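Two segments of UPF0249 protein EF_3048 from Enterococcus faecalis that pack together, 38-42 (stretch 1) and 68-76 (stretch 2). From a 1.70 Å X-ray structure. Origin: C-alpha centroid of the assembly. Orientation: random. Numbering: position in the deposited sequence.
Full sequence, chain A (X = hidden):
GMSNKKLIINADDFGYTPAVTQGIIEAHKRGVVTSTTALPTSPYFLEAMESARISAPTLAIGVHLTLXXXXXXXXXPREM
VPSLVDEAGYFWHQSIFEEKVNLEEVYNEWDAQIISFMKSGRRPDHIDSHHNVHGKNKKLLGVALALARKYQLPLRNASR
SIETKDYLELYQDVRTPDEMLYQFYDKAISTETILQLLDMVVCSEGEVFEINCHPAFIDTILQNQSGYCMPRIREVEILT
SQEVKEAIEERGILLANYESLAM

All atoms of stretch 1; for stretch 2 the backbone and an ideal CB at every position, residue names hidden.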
# COMPACT_ATOMS: atom_id res chain seq x y z
N ALA A 38 16.79 16.01 3.02
CA ALA A 38 16.86 15.55 1.65
C ALA A 38 17.28 16.59 0.63
O ALA A 38 16.89 17.76 0.75
CB ALA A 38 15.46 15.03 1.28
N LEU A 39 18.04 16.16 -0.37
CA LEU A 39 18.52 17.02 -1.44
C LEU A 39 17.60 17.04 -2.65
O LEU A 39 17.66 16.16 -3.52
CB LEU A 39 19.91 16.57 -1.86
CG LEU A 39 21.03 16.57 -0.83
CD1 LEU A 39 22.05 15.48 -1.15
CD2 LEU A 39 21.71 17.95 -0.78
N PRO A 40 16.76 18.05 -2.83
CA PRO A 40 16.00 18.18 -4.07
C PRO A 40 16.84 18.38 -5.33
O PRO A 40 16.38 18.19 -6.46
CB PRO A 40 15.15 19.46 -3.87
CG PRO A 40 15.64 20.08 -2.63
CD PRO A 40 16.49 19.13 -1.86
N THR A 41 18.10 18.78 -5.17
CA THR A 41 19.02 19.00 -6.27
C THR A 41 19.54 17.68 -6.83
O THR A 41 20.18 17.63 -7.88
CB THR A 41 20.22 19.87 -5.83
OG1 THR A 41 20.63 19.52 -4.51
CG2 THR A 41 19.77 21.33 -5.83
N SER A 42 19.22 16.61 -6.09
CA SER A 42 19.63 15.28 -6.54
C SER A 42 18.62 14.61 -7.45
O SER A 42 17.41 14.61 -7.25
CB SER A 42 19.83 14.39 -5.30
OG SER A 42 20.46 13.18 -5.68
N UNK A 68 26.99 23.65 -2.93
CA UNK A 68 28.31 23.06 -3.15
C UNK A 68 28.25 21.58 -3.48
O UNK A 68 29.26 20.88 -3.42
CB UNK A 68 29.19 23.27 -1.91
N UNK A 69 27.07 21.05 -3.81
CA UNK A 69 26.94 19.61 -4.04
C UNK A 69 27.77 19.22 -5.26
O UNK A 69 27.56 19.69 -6.38
CB UNK A 69 25.47 19.21 -4.23
N UNK A 70 28.73 18.34 -4.99
CA UNK A 70 29.61 17.83 -6.02
C UNK A 70 28.78 17.22 -7.15
O UNK A 70 27.87 16.44 -6.91
CB UNK A 70 30.58 16.80 -5.44
N UNK A 71 29.09 17.63 -8.36
CA UNK A 71 28.63 17.10 -9.62
C UNK A 71 27.15 17.35 -9.87
O UNK A 71 26.48 16.66 -10.64
CB UNK A 71 28.92 15.60 -9.68
N UNK A 72 26.64 18.38 -9.21
CA UNK A 72 25.24 18.75 -9.43
C UNK A 72 25.15 20.22 -9.85
O UNK A 72 26.10 20.99 -9.68
CB UNK A 72 24.41 18.50 -8.17
N UNK A 73 24.01 20.56 -10.38
CA UNK A 73 23.69 21.89 -10.84
C UNK A 73 22.58 22.47 -9.96
O UNK A 73 21.80 21.74 -9.36
CB UNK A 73 23.28 21.87 -12.31
N UNK A 74 22.47 23.79 -9.89
CA UNK A 74 21.31 24.37 -9.21
C UNK A 74 20.01 24.04 -9.93
O UNK A 74 19.97 23.67 -11.10
CB UNK A 74 21.47 25.89 -9.10
N UNK A 75 18.91 24.22 -9.20
CA UNK A 75 17.56 24.13 -9.74
C UNK A 75 17.30 25.16 -10.83
O UNK A 75 16.75 24.90 -11.90
CB UNK A 75 16.54 24.30 -8.62
N UNK A 76 17.70 26.42 -10.57
CA UNK A 76 17.46 27.49 -11.52
C UNK A 76 18.49 27.48 -12.65
O UNK A 76 19.64 27.09 -12.43
CB UNK A 76 17.48 28.84 -10.80

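Stretch 1 presents a type I turn from Leu 39 to Ser 42, closed by Ser 42 N donating to Leu 39 O at 3.0 Å, and the side chains of Leu 39 and Thr 41 point toward the partner. A designer sees a small, mostly apolar surface with a few backbone oxygens, and no charge to answer.

Position 68 has nothing of stretch 1 within 5.5 Å of its ideal CB, so this contact sets no preference there. It is Thr 68, whose OG1 is hydrogen-bonded elsewhere in the structure.

Position 69 is the first to face the turn. Its CA-to-CB bond points toward stretch 1, and its ideal CB lies 4.9 Å from Thr 41 OG1 and 5.3 Å from Leu 39 CD2. That spacing leaves room for a medium-sized apolar chain such as leucine, isoleucine or methionine, while a polar chain could instead look to the threonine hydroxyl. The residue is Leu 69, with chi1 t and chi2 p. Its CD1 meets Leu 39 CD1 at 4.1 Å, an apolar pairing, and its CD2 comes to 3.6 Å from Thr 41 OG1. One leucine thus touches both side chains that the turn directs at it.

Positions 70 and 71 are the middle of a type II turn, closed by the nitrogen of 72 donating to Leu 69 O at 3.3 Å. Neither ideal CB has stretch 1 within reach, so the turn rules here. At 71 the phi/psi of 68/24 is left-handed, a conformation favouring glycine, asparagine or aspartate, though other residues can adopt it. The deposited pair is Asn 70 and Gln 71, and both stay clear of the contact.

Position 72 turns back toward stretch 1, its ideal CB 4.3 Å from Thr 41 O. A small residue, alanine or serine, fits naturally, the latter offering a possible donor to that carbonyl. Ala 72 is found: its CB rests 4.3 Å from Thr 41 O, a simple van der Waals contact.

At 73 the CB points sideways with open space around it, so a long polar or charged chain is reasonable. Lys 73 takes that option, and the end of its chain leads away. Its backbone does the work: O lies 4.1 Å from Thr 41 CG2, and one water donates both to Lys 73 O at 2.6 Å and to Thr 41 O at 2.8 Å, bridging two carbonyls that could not bond to each other.

Position 74 points away, and its phi of -64° admits proline. Pro 74 accepts that backbone and makes no close contact.

Position 75 points sideways, its ideal CB 5.2 Å from Thr 41 CG2. An aliphatic chain long enough to bend back would suit: isoleucine, leucine or methionine. Ile 75, m at both chi angles, does so, bringing CG1 to 4.0 Å from Thr 41 CG2 and CD1 to 4.0 Å from Pro 40 O.

Position 76 is out of reach and unconstrained by stretch 1; it holds Leu 76.

Stretch 2, residues 68-76: TLNQAKPIL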
# COMPACT_ATOMS: atom_id res chain seq x y z
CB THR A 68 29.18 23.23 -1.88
OG1 THR A 68 28.56 22.51 -0.81
CG2 THR A 68 29.27 24.67 -1.40
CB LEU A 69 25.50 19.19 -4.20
CG LEU A 69 25.14 17.71 -4.39
CD1 LEU A 69 25.40 16.91 -3.13
CD2 LEU A 69 23.67 17.56 -4.78
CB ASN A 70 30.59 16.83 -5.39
CG ASN A 70 31.62 16.30 -6.35
OD1 ASN A 70 31.69 15.08 -6.45
ND2 ASN A 70 32.41 17.11 -7.04
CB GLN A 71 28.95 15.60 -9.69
CG GLN A 71 30.46 15.36 -9.83
CD GLN A 71 30.75 13.87 -9.68
OE1 GLN A 71 31.51 13.48 -8.79
NE2 GLN A 71 30.09 13.09 -10.51
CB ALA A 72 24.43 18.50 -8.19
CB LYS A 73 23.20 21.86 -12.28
CG LYS A 73 24.14 21.19 -13.27
CD LYS A 73 23.64 21.34 -14.70
CE LYS A 73 24.79 21.27 -15.68
NZ LYS A 73 24.38 21.50 -17.08
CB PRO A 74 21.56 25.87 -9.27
CG PRO A 74 22.81 26.09 -10.03
CD PRO A 74 23.40 24.77 -10.42
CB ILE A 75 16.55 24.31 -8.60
CG1 ILE A 75 16.66 23.27 -7.46
CG2 ILE A 75 15.13 24.33 -9.12
CD1 ILE A 75 16.44 21.88 -8.04
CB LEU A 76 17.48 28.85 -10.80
CG LEU A 76 16.39 29.05 -9.74
CD1 LEU A 76 16.59 30.35 -8.98
CD2 LEU A 76 15.01 29.02 -10.40
O HOH W 1 20.03 19.82 -9.64
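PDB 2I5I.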